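Local structure of Bse634I restriction endonuclease (Geobacillus stearothermophilus, 1KNV) at residues 86-96 and 280-291; 248-256 and 267-275. The protein is a type II restriction endonuclease that probably cleaves DNA at its recognition sequence in a metal-dependent reaction. All blocks are in the same frame, centred on the assembly; numbering follows the deposited sequence.

The two contacts lie on different sides of the five-stranded mixed sheet of the PDDEXK fold. Contact 1 packs two helices, 68-93 and 281-291, over strands 99-103 and 147-151; leucine and isoleucine fill its sheet side, while lysine, arginine and aspartate close it toward solvent, and no other chain touches it. Contact 2, farther from the chain centre yet more fully buried, depends on main-chain bonds, waters and aliphatic packing within the beta-alpha-beta unit that delivers strand 273-276 to the sheet, and it abuts a second subunit. Strand 273-276 is followed by helix 281-291, and the two contacts meet where Q289 probably hydrogen-bonds D273 and M286 packs on F275.

Contact 1: residues 86-96 and 280-291; sequences QSWNYRVKREL and FEDIDKMLDQII
D288 OD1 is gripped by two donors from helix 68-93 and its end: the Y90 hydroxyl OH at 2.6 Å, on the anti side of the carboxylate, and R94 NE at 3.1 Å, on the syn side. R94 NH2 completes a side-on, two-nitrogen salt bridge by reaching the syn lone pair of D288 OD2 at 2.9 Å, nearly straight (166°) and close to the guanidinium plane, whereas the NE bond is tilted and more bent. The Y90 ring is held between two aliphatic groups, R94 CG over one face and L287 CB over the other, the latter a CH-pi contact 3.7 Å from the ring centroid. With CG trans to the main-chain nitrogen (chi1 171°), Y90 enters as a knob a hole formed by D284, L287, D288 and I291, where the helices cross at -58°. One turn before D288, D284 OD2 takes a 2.7 Å salt bridge from K93 NZ, which arrives from above the carboxylate plane on a chain extended beyond CG. Waters extend this network: one lies within hydrogen-bonding distance of both D284 OD1 and Q86 O, another links D284 OD2 to R94 NH2. Apolar contacts complete the interface at its two ends, Q86 CG against I283 CG2 at 3.6 Å and L96 CD1 near I291 CG1. Y90 and L287 also touch I101 of strand 99-103, placing the helix pair on the sheet. Two aspartates one turn apart thus face K93 and R94, and the paired charges should keep both carboxylates ionised while D288 fixes the rotation of the tyrosine hydroxyl.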
loop_
_atom_site.group_PDB
_atom_site.type_symbol
_atom_site.label_atom_id
_atom_site.label_comp_id
_atom_site.label_asym_id
_atom_site.label_seq_id
_atom_site.Cartn_x
_atom_site.Cartn_y
_atom_site.Cartn_z
ATOM N N GLN B 86 -25.361 -32.257 4.621
ATOM C CA GLN B 86 -26.232 -31.176 5.029
ATOM C C GLN B 86 -26.057 -30.020 4.055
ATOM O O GLN B 86 -27.036 -29.479 3.547
ATOM C CB GLN B 86 -25.905 -30.740 6.464
ATOM C CG GLN B 86 -26.942 -29.801 7.091
ATOM C CD GLN B 86 -28.310 -30.454 7.341
ATOM O OE1 GLN B 86 -29.280 -29.762 7.640
ATOM N NE2 GLN B 86 -28.385 -31.777 7.223
ATOM N N SER B 87 -24.809 -29.653 3.776
ATOM C CA SER B 87 -24.522 -28.549 2.852
ATOM C C SER B 87 -25.121 -28.785 1.480
ATOM O O SER B 87 -25.651 -27.861 0.860
ATOM C CB SER B 87 -23.014 -28.342 2.706
ATOM O OG SER B 87 -22.449 -27.954 3.941
ATOM N N TRP B 88 -25.024 -30.023 1.003
ATOM C CA TRP B 88 -25.561 -30.379 -0.305
ATOM C C TRP B 88 -27.077 -30.168 -0.322
ATOM O O TRP B 88 -27.609 -29.605 -1.276
ATOM C CB TRP B 88 -25.205 -31.832 -0.650
ATOM C CG TRP B 88 -25.857 -32.360 -1.901
ATOM C CD1 TRP B 88 -27.194 -32.569 -2.109
ATOM C CD2 TRP B 88 -25.200 -32.768 -3.101
ATOM N NE1 TRP B 88 -27.409 -33.081 -3.364
ATOM C CE2 TRP B 88 -26.204 -33.213 -3.994
ATOM C CE3 TRP B 88 -23.863 -32.799 -3.510
ATOM C CZ2 TRP B 88 -25.906 -33.689 -5.273
ATOM C CZ3 TRP B 88 -23.569 -33.274 -4.783
ATOM C CH2 TRP B 88 -24.588 -33.712 -5.650
ATOM N N ASN B 89 -27.769 -30.604 0.731
ATOM C CA ASN B 89 -29.219 -30.431 0.787
ATOM C C ASN B 89 -29.619 -28.976 1.066
ATOM O O ASN B 89 -30.716 -28.546 0.702
ATOM C CB ASN B 89 -29.834 -31.353 1.847
ATOM C CG ASN B 89 -29.800 -32.822 1.443
ATOM O OD1 ASN B 89 -29.872 -33.155 0.261
ATOM N ND2 ASN B 89 -29.714 -33.708 2.431
ATOM N N TYR B 90 -28.728 -28.221 1.706
ATOM C CA TYR B 90 -28.982 -26.815 2.015
ATOM C C TYR B 90 -29.143 -25.966 0.760
ATOM O O TYR B 90 -30.094 -25.192 0.651
ATOM C CB TYR B 90 -27.847 -26.228 2.864
ATOM C CG TYR B 90 -27.924 -24.718 3.053
ATOM C CD1 TYR B 90 -28.591 -24.153 4.136
ATOM C CD2 TYR B 90 -27.335 -23.858 2.133
ATOM C CE1 TYR B 90 -28.668 -22.765 4.294
ATOM C CE2 TYR B 90 -27.410 -22.476 2.281
ATOM C CZ TYR B 90 -28.074 -21.938 3.360
ATOM O OH TYR B 90 -28.144 -20.569 3.475
ATOM N N ARG B 91 -28.215 -26.088 -0.184
ATOM C CA ARG B 91 -28.329 -25.271 -1.383
ATOM C C ARG B 91 -29.527 -25.701 -2.205
ATOM O O ARG B 91 -30.066 -24.917 -2.993
ATOM C CB ARG B 91 -27.055 -25.321 -2.232
ATOM C CG ARG B 91 -26.706 -26.660 -2.812
ATOM C CD ARG B 91 -25.695 -26.502 -3.952
ATOM N NE ARG B 91 -26.263 -25.851 -5.140
ATOM C CZ ARG B 91 -27.120 -26.426 -5.983
ATOM N NH1 ARG B 91 -27.527 -27.673 -5.786
ATOM N NH2 ARG B 91 -27.562 -25.758 -7.039
ATOM N N VAL B 92 -29.957 -26.944 -2.014
ATOM C CA VAL B 92 -31.111 -27.437 -2.747
ATOM C C VAL B 92 -32.387 -26.865 -2.159
ATOM O O VAL B 92 -33.162 -26.246 -2.876
ATOM C CB VAL B 92 -31.201 -28.969 -2.732
ATOM C CG1 VAL B 92 -32.556 -29.404 -3.257
ATOM C CG2 VAL B 92 -30.110 -29.559 -3.603
ATOM N N LYS B 93 -32.605 -27.041 -0.860
ATOM C CA LYS B 93 -33.833 -26.527 -0.260
ATOM C C LYS B 93 -33.918 -25.005 -0.217
ATOM O O LYS B 93 -35.017 -24.444 -0.156
ATOM C CB LYS B 93 -34.040 -27.112 1.139
ATOM C CG LYS B 93 -33.076 -26.653 2.196
ATOM C CD LYS B 93 -33.346 -27.424 3.460
ATOM C CE LYS B 93 -32.468 -26.958 4.582
ATOM N NZ LYS B 93 -32.587 -27.880 5.738
ATOM N N ARG B 94 -32.767 -24.336 -0.247
ATOM C CA ARG B 94 -32.727 -22.873 -0.242
ATOM C C ARG B 94 -32.775 -22.371 -1.681
ATOM O O ARG B 94 -32.884 -21.171 -1.921
ATOM C CB ARG B 94 -31.446 -22.368 0.430
ATOM C CG ARG B 94 -31.450 -22.481 1.946
ATOM C CD ARG B 94 -32.459 -21.522 2.594
ATOM N NE ARG B 94 -32.283 -21.450 4.048
ATOM C CZ ARG B 94 -32.601 -22.422 4.899
ATOM N NH1 ARG B 94 -33.132 -23.550 4.453
ATOM N NH2 ARG B 94 -32.357 -22.279 6.198
ATOM N N GLU B 95 -32.696 -23.307 -2.625
ATOM C CA GLU B 95 -32.718 -23.005 -4.050
ATOM C C GLU B 95 -31.629 -22.014 -4.453
ATOM O O GLU B 95 -31.892 -21.046 -5.160
ATOM C CB GLU B 95 -34.090 -22.464 -4.455
ATOM C CG GLU B 95 -35.223 -23.481 -4.350
ATOM C CD GLU B 95 -36.604 -22.846 -4.503
ATOM O OE1 GLU B 95 -36.834 -22.152 -5.512
ATOM O OE2 GLU B 95 -37.457 -23.042 -3.613
ATOM N N LEU B 96 -30.404 -22.264 -4.005
ATOM C CA LEU B 96 -29.279 -21.394 -4.326
ATOM C C LEU B 96 -28.631 -21.943 -5.584
ATOM O O LEU B 96 -27.570 -22.565 -5.525
ATOM C CB LEU B 96 -28.274 -21.393 -3.175
ATOM C CG LEU B 96 -28.792 -20.842 -1.845
ATOM C CD1 LEU B 96 -27.790 -21.097 -0.752
ATOM C CD2 LEU B 96 -29.050 -19.360 -1.977
ATOM N N PHE B 280 -28.120 -30.273 13.427
ATOM C CA PHE B 280 -27.956 -30.108 11.999
ATOM C C PHE B 280 -28.565 -28.799 11.555
ATOM O O PHE B 280 -28.170 -28.230 10.544
ATOM C CB PHE B 280 -28.593 -31.273 11.264
ATOM C CG PHE B 280 -27.812 -32.517 11.393
ATOM C CD1 PHE B 280 -27.873 -33.262 12.560
ATOM C CD2 PHE B 280 -26.922 -32.891 10.397
ATOM C CE1 PHE B 280 -27.052 -34.364 12.743
ATOM C CE2 PHE B 280 -26.096 -33.983 10.559
ATOM C CZ PHE B 280 -26.159 -34.726 11.739
ATOM N N GLU B 281 -29.529 -28.309 12.315
ATOM C CA GLU B 281 -30.143 -27.048 11.959
ATOM C C GLU B 281 -29.111 -25.935 12.129
ATOM O O GLU B 281 -29.167 -24.925 11.425
ATOM C CB GLU B 281 -31.361 -26.776 12.840
ATOM C CG GLU B 281 -31.978 -25.413 12.594
ATOM C CD GLU B 281 -33.253 -25.204 13.378
ATOM O OE1 GLU B 281 -33.283 -25.576 14.568
ATOM O OE2 GLU B 281 -34.219 -24.657 12.807
ATOM N N ASP B 282 -28.178 -26.118 13.065
ATOM C CA ASP B 282 -27.138 -25.112 13.304
ATOM C C ASP B 282 -26.230 -24.947 12.085
ATOM O O ASP B 282 -25.568 -23.918 11.934
ATOM C CB ASP B 282 -26.267 -25.477 14.510
ATOM C CG ASP B 282 -26.995 -25.328 15.828
ATOM O OD1 ASP B 282 -27.960 -24.528 15.902
ATOM O OD2 ASP B 282 -26.577 -26.000 16.797
ATOM N N ILE B 283 -26.190 -25.971 11.236
ATOM C CA ILE B 283 -25.386 -25.947 10.027
ATOM C C ILE B 283 -26.072 -25.019 9.032
ATOM O O ILE B 283 -25.424 -24.188 8.398
ATOM C CB ILE B 283 -25.269 -27.358 9.403
ATOM C CG1 ILE B 283 -24.530 -28.301 10.357
ATOM C CG2 ILE B 283 -24.551 -27.275 8.066
ATOM C CD1 ILE B 283 -24.463 -29.750 9.873
ATOM N N ASP B 284 -27.390 -25.175 8.899
ATOM C CA ASP B 284 -28.186 -24.343 7.997
ATOM C C ASP B 284 -28.127 -22.880 8.433
ATOM O O ASP B 284 -28.020 -21.978 7.605
ATOM C CB ASP B 284 -29.659 -24.767 8.001
ATOM C CG ASP B 284 -29.887 -26.141 7.423
ATOM O OD1 ASP B 284 -28.967 -26.699 6.790
ATOM O OD2 ASP B 284 -31.015 -26.654 7.600
ATOM N N LYS B 285 -28.230 -22.650 9.740
ATOM C CA LYS B 285 -28.184 -21.294 10.282
ATOM C C LYS B 285 -26.836 -20.637 9.976
ATOM O O LYS B 285 -26.775 -19.470 9.604
ATOM C CB LYS B 285 -28.434 -21.313 11.792
ATOM C CG LYS B 285 -29.846 -21.733 12.202
ATOM C CD LYS B 285 -29.993 -21.647 13.719
ATOM C CE LYS B 285 -31.389 -22.003 14.195
ATOM N NZ LYS B 285 -31.461 -21.949 15.685
ATOM N N MET B 286 -25.759 -21.395 10.134
ATOM C CA MET B 286 -24.426 -20.884 9.849
ATOM C C MET B 286 -24.324 -20.479 8.386
ATOM O O MET B 286 -23.860 -19.395 8.067
ATOM C CB MET B 286 -23.376 -21.953 10.131
ATOM C CG MET B 286 -22.027 -21.621 9.528
ATOM S SD MET B 286 -20.817 -22.856 9.890
ATOM C CE MET B 286 -21.302 -24.157 8.800
ATOM N N LEU B 287 -24.757 -21.367 7.497
ATOM C CA LEU B 287 -24.698 -21.097 6.072
ATOM C C LEU B 287 -25.577 -19.929 5.709
ATOM O O LEU B 287 -25.258 -19.173 4.800
ATOM C CB LEU B 287 -25.109 -22.335 5.284
ATOM C CG LEU B 287 -24.110 -23.482 5.422
ATOM C CD1 LEU B 287 -24.642 -24.742 4.744
ATOM C CD2 LEU B 287 -22.768 -23.035 4.817
ATOM N N ASP B 288 -26.692 -19.777 6.410
ATOM C CA ASP B 288 -27.571 -18.653 6.128
ATOM C C ASP B 288 -26.840 -17.356 6.393
ATOM O O ASP B 288 -26.927 -16.424 5.602
ATOM C CB ASP B 288 -28.828 -18.690 6.995
ATOM C CG ASP B 288 -29.885 -19.632 6.451
ATOM O OD1 ASP B 288 -29.881 -19.893 5.223
ATOM O OD2 ASP B 288 -30.730 -20.097 7.247
ATOM N N GLN B 289 -26.115 -17.293 7.506
ATOM C CA GLN B 289 -25.394 -16.076 7.848
ATOM C C GLN B 289 -24.234 -15.818 6.912
ATOM O O GLN B 289 -23.859 -14.673 6.672
ATOM C CB GLN B 289 -24.858 -16.122 9.276
ATOM C CG GLN B 289 -24.241 -14.784 9.665
ATOM C CD GLN B 289 -23.583 -14.785 11.030
ATOM O OE1 GLN B 289 -24.183 -15.215 12.023
ATOM N NE2 GLN B 289 -22.346 -14.284 11.093
ATOM N N ILE B 290 -23.668 -16.896 6.390
ATOM C CA ILE B 290 -22.538 -16.796 5.485
ATOM C C ILE B 290 -22.944 -16.370 4.078
ATOM O O ILE B 290 -22.340 -15.468 3.519
ATOM C CB ILE B 290 -21.780 -18.131 5.418
ATOM C CG1 ILE B 290 -21.094 -18.399 6.750
ATOM C CG2 ILE B 290 -20.766 -18.100 4.309
ATOM C CD1 ILE B 290 -20.288 -19.665 6.764
ATOM N N ILE B 291 -23.963 -17.003 3.511
ATOM C CA ILE B 291 -24.390 -16.668 2.155
ATOM C C ILE B 291 -24.993 -15.267 2.022
ATOM O O ILE B 291 -24.751 -14.567 1.034
ATOM C CB ILE B 291 -25.393 -17.726 1.586
ATOM C CG1 ILE B 291 -24.638 -18.952 1.053
ATOM C CG2 ILE B 291 -26.189 -17.138 0.437
ATOM C CD1 ILE B 291 -24.059 -19.838 2.096
HETATM O O HOH W 1 -29.588 -28.683 4.813
HETATM O O HOH W 2 -33.300 -24.717 8.030
#

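Contact 2: residues 248-256 and 267-275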
loop_
_atom_site.group_PDB
_atom_site.type_symbol
_atom_site.label_atom_id
_atom_site.label_comp_id
_atom_site.label_asym_id
_atom_site.label_seq_id
_atom_site.Cartn_x
_atom_site.Cartn_y
_atom_site.Cartn_z
ATOM N N ASP B 248 -13.499 -17.144 24.194
ATOM C CA ASP B 248 -13.067 -17.551 22.866
ATOM C C ASP B 248 -13.596 -16.596 21.811
ATOM O O ASP B 248 -12.896 -16.261 20.866
ATOM C CB ASP B 248 -13.530 -18.969 22.554
ATOM C CG ASP B 248 -12.791 -20.007 23.367
ATOM O OD1 ASP B 248 -11.571 -19.825 23.589
ATOM O OD2 ASP B 248 -13.426 -21.008 23.769
ATOM N N ASP B 249 -14.832 -16.155 21.969
ATOM C CA ASP B 249 -15.386 -15.230 21.006
ATOM C C ASP B 249 -14.558 -13.947 21.002
ATOM O O ASP B 249 -14.265 -13.386 19.946
ATOM C CB ASP B 249 -16.826 -14.901 21.349
ATOM C CG ASP B 249 -17.532 -14.209 20.218
ATOM O OD1 ASP B 249 -17.985 -14.909 19.283
ATOM O OD2 ASP B 249 -17.610 -12.960 20.259
ATOM N N ASP B 250 -14.188 -13.477 22.189
ATOM C CA ASP B 250 -13.371 -12.273 22.314
ATOM C C ASP B 250 -12.068 -12.452 21.545
ATOM O O ASP B 250 -11.679 -11.599 20.746
ATOM C CB ASP B 250 -13.038 -12.002 23.789
ATOM C CG ASP B 250 -14.194 -11.374 24.559
ATOM O OD1 ASP B 250 -14.073 -11.273 25.806
ATOM O OD2 ASP B 250 -15.208 -10.981 23.930
ATOM N N ALA B 251 -11.400 -13.571 21.813
ATOM C CA ALA B 251 -10.136 -13.894 21.180
ATOM C C ALA B 251 -10.247 -14.010 19.669
ATOM O O ALA B 251 -9.308 -13.672 18.964
ATOM C CB ALA B 251 -9.588 -15.186 21.757
ATOM N N LEU B 252 -11.395 -14.466 19.183
ATOM C CA LEU B 252 -11.601 -14.638 17.750
ATOM C C LEU B 252 -12.003 -13.310 17.091
ATOM O O LEU B 252 -12.586 -13.284 16.006
ATOM C CB LEU B 252 -12.659 -15.699 17.491
ATOM C CG LEU B 252 -12.272 -17.140 17.810
ATOM C CD1 LEU B 252 -13.446 -18.066 17.546
ATOM C CD2 LEU B 252 -11.089 -17.493 16.948
ATOM N N GLN B 253 -11.663 -12.199 17.750
ATOM C CA GLN B 253 -11.945 -10.851 17.238
ATOM C C GLN B 253 -10.636 -10.225 16.770
ATOM O O GLN B 253 -10.616 -9.124 16.235
ATOM C CB GLN B 253 -12.577 -9.960 18.306
ATOM C CG GLN B 253 -14.054 -10.191 18.520
ATOM C CD GLN B 253 -14.624 -9.270 19.578
ATOM O OE1 GLN B 253 -14.128 -8.167 19.822
ATOM N NE2 GLN B 253 -15.698 -9.715 20.218
ATOM N N THR B 254 -9.547 -10.959 16.962
ATOM C CA THR B 254 -8.211 -10.531 16.569
ATOM C C THR B 254 -8.211 -10.060 15.101
ATOM O O THR B 254 -8.771 -10.716 14.218
ATOM C CB THR B 254 -7.204 -11.697 16.786
ATOM O OG1 THR B 254 -5.893 -11.296 16.389
ATOM C CG2 THR B 254 -7.605 -12.906 15.984
ATOM N N ALA B 255 -7.595 -8.904 14.863
ATOM C CA ALA B 255 -7.512 -8.308 13.536
ATOM C C ALA B 255 -6.581 -9.037 12.559
ATOM O O ALA B 255 -5.491 -9.469 12.924
ATOM C CB ALA B 255 -7.072 -6.864 13.669
ATOM N N ALA B 256 -7.009 -9.173 11.311
ATOM C CA ALA B 256 -6.173 -9.808 10.304
ATOM C C ALA B 256 -4.921 -8.931 10.267
ATOM O O ALA B 256 -5.021 -7.735 10.013
ATOM C CB ALA B 256 -6.891 -9.786 8.960
ATOM N N PRO B 267 -10.792 -2.320 8.412
ATOM C CA PRO B 267 -10.377 -3.226 9.483
ATOM C C PRO B 267 -11.169 -4.517 9.417
ATOM O O PRO B 267 -12.374 -4.491 9.183
ATOM C CB PRO B 267 -10.691 -2.428 10.746
ATOM C CG PRO B 267 -11.936 -1.671 10.346
ATOM C CD PRO B 267 -11.592 -1.196 8.937
ATOM N N GLU B 268 -10.501 -5.648 9.600
ATOM C CA GLU B 268 -11.218 -6.911 9.595
ATOM C C GLU B 268 -10.544 -7.973 10.441
ATOM O O GLU B 268 -9.322 -7.975 10.634
ATOM C CB GLU B 268 -11.435 -7.426 8.167
ATOM C CG GLU B 268 -10.204 -7.846 7.427
ATOM C CD GLU B 268 -10.525 -8.357 6.031
ATOM O OE1 GLU B 268 -11.244 -9.370 5.910
ATOM O OE2 GLU B 268 -10.063 -7.748 5.050
ATOM N N ARG B 269 -11.366 -8.861 10.973
ATOM C CA ARG B 269 -10.887 -9.943 11.802
ATOM C C ARG B 269 -10.278 -11.002 10.903
ATOM O O ARG B 269 -10.600 -11.095 9.720
ATOM C CB ARG B 269 -12.051 -10.586 12.556
ATOM C CG ARG B 269 -12.929 -9.642 13.318
ATOM C CD ARG B 269 -14.072 -10.417 13.914
ATOM N NE ARG B 269 -14.886 -9.597 14.802
ATOM C CZ ARG B 269 -15.941 -10.051 15.482
ATOM N NH1 ARG B 269 -16.310 -11.326 15.370
ATOM N NH2 ARG B 269 -16.642 -9.229 16.263
ATOM N N ALA B 270 -9.403 -11.811 11.478
ATOM C CA ALA B 270 -8.798 -12.898 10.744
ATOM C C ALA B 270 -9.933 -13.890 10.517
ATOM O O ALA B 270 -9.989 -14.551 9.490
ATOM C CB ALA B 270 -7.693 -13.538 11.576
ATOM N N VAL B 271 -10.836 -13.986 11.492
ATOM C CA VAL B 271 -11.976 -14.896 11.432
ATOM C C VAL B 271 -13.194 -14.020 11.572
ATOM O O VAL B 271 -13.436 -13.460 12.633
ATOM C CB VAL B 271 -11.943 -15.912 12.596
ATOM C CG1 VAL B 271 -12.998 -16.992 12.398
ATOM C CG2 VAL B 271 -10.573 -16.556 12.679
ATOM N N ASP B 272 -13.953 -13.890 10.497
ATOM C CA ASP B 272 -15.134 -13.043 10.494
ATOM C C ASP B 272 -16.208 -13.387 11.525
ATOM O O ASP B 272 -16.901 -12.504 12.027
ATOM C CB ASP B 272 -15.711 -13.031 9.094
ATOM C CG ASP B 272 -14.812 -12.305 8.138
ATOM O OD1 ASP B 272 -14.774 -11.064 8.229
ATOM O OD2 ASP B 272 -14.125 -12.961 7.326
ATOM N N ASP B 273 -16.368 -14.664 11.834
ATOM C CA ASP B 273 -17.337 -15.040 12.839
ATOM C C ASP B 273 -17.108 -16.485 13.220
ATOM O O ASP B 273 -16.458 -17.245 12.493
ATOM C CB ASP B 273 -18.764 -14.822 12.335
ATOM C CG ASP B 273 -19.767 -14.618 13.472
ATOM O OD1 ASP B 273 -20.917 -14.238 13.177
ATOM O OD2 ASP B 273 -19.419 -14.831 14.657
ATOM N N ILE B 274 -17.632 -16.854 14.382
ATOM C CA ILE B 274 -17.476 -18.197 14.896
ATOM C C ILE B 274 -18.861 -18.763 15.157
ATOM O O ILE B 274 -19.738 -18.079 15.685
ATOM C CB ILE B 274 -16.618 -18.178 16.189
ATOM C CG1 ILE B 274 -16.577 -19.567 16.818
ATOM C CG2 ILE B 274 -17.145 -17.128 17.150
ATOM C CD1 ILE B 274 -15.834 -20.571 15.982
ATOM N N PHE B 275 -19.056 -20.012 14.754
ATOM C CA PHE B 275 -20.341 -20.679 14.908
ATOM C C PHE B 275 -20.231 -21.865 15.847
ATOM O O PHE B 275 -19.141 -22.397 16.076
ATOM C CB PHE B 275 -20.846 -21.151 13.541
ATOM C CG PHE B 275 -21.096 -20.028 12.567
ATOM C CD1 PHE B 275 -22.266 -19.273 12.638
ATOM C CD2 PHE B 275 -20.152 -19.709 11.590
ATOM C CE1 PHE B 275 -22.492 -18.223 11.750
ATOM C CE2 PHE B 275 -20.366 -18.664 10.703
ATOM C CZ PHE B 275 -21.539 -17.919 10.781
HETATM O O HOH W 3 -10.095 -13.027 14.150
HETATM O O HOH W 4 -15.173 -13.814 14.914
#
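Segments 248-256 and 267-275 meet through a single beta bridge, A255 with R269, flanked by the backbone bonds A270 N to T254 O (3.0 Å) and A256 N to E268 O (2.7 Å). The bridge belongs to the beta-alpha-beta unit of strand 235-240, helix 246-251 and strand 273-276, and ties the chain leaving the helix to the chain approaching the outermost strand of the PDDEXK sheet within this chain. L252, just past the helix, turns its side chain toward strand 273-276, and its CD1 presses on I274 CB at 3.5 Å, tighter than usual for two carbons; CD2 reaches V271 CG2 more loosely. From the helix, D249 OD1 comes within 3.2 Å of I274 CG2.

R269 runs alongside Q253, both pointing the same way, and one face of its guanidinium is covered by Q253 CG, which sits over the centre 3.5 Å above the plane. The chain stays extended from CG to NE (chi2 176°, chi3 173°), which carries this group away from the bridge to the second subunit, where NE bonds Q137 O of that chain; Q253 and A255 also make backbone bonds to it. One water donates to T254 O and accepts from V271 N. Another donates to L252 O at 2.9 Å and accepts from R269 NH1 at 2.8 Å.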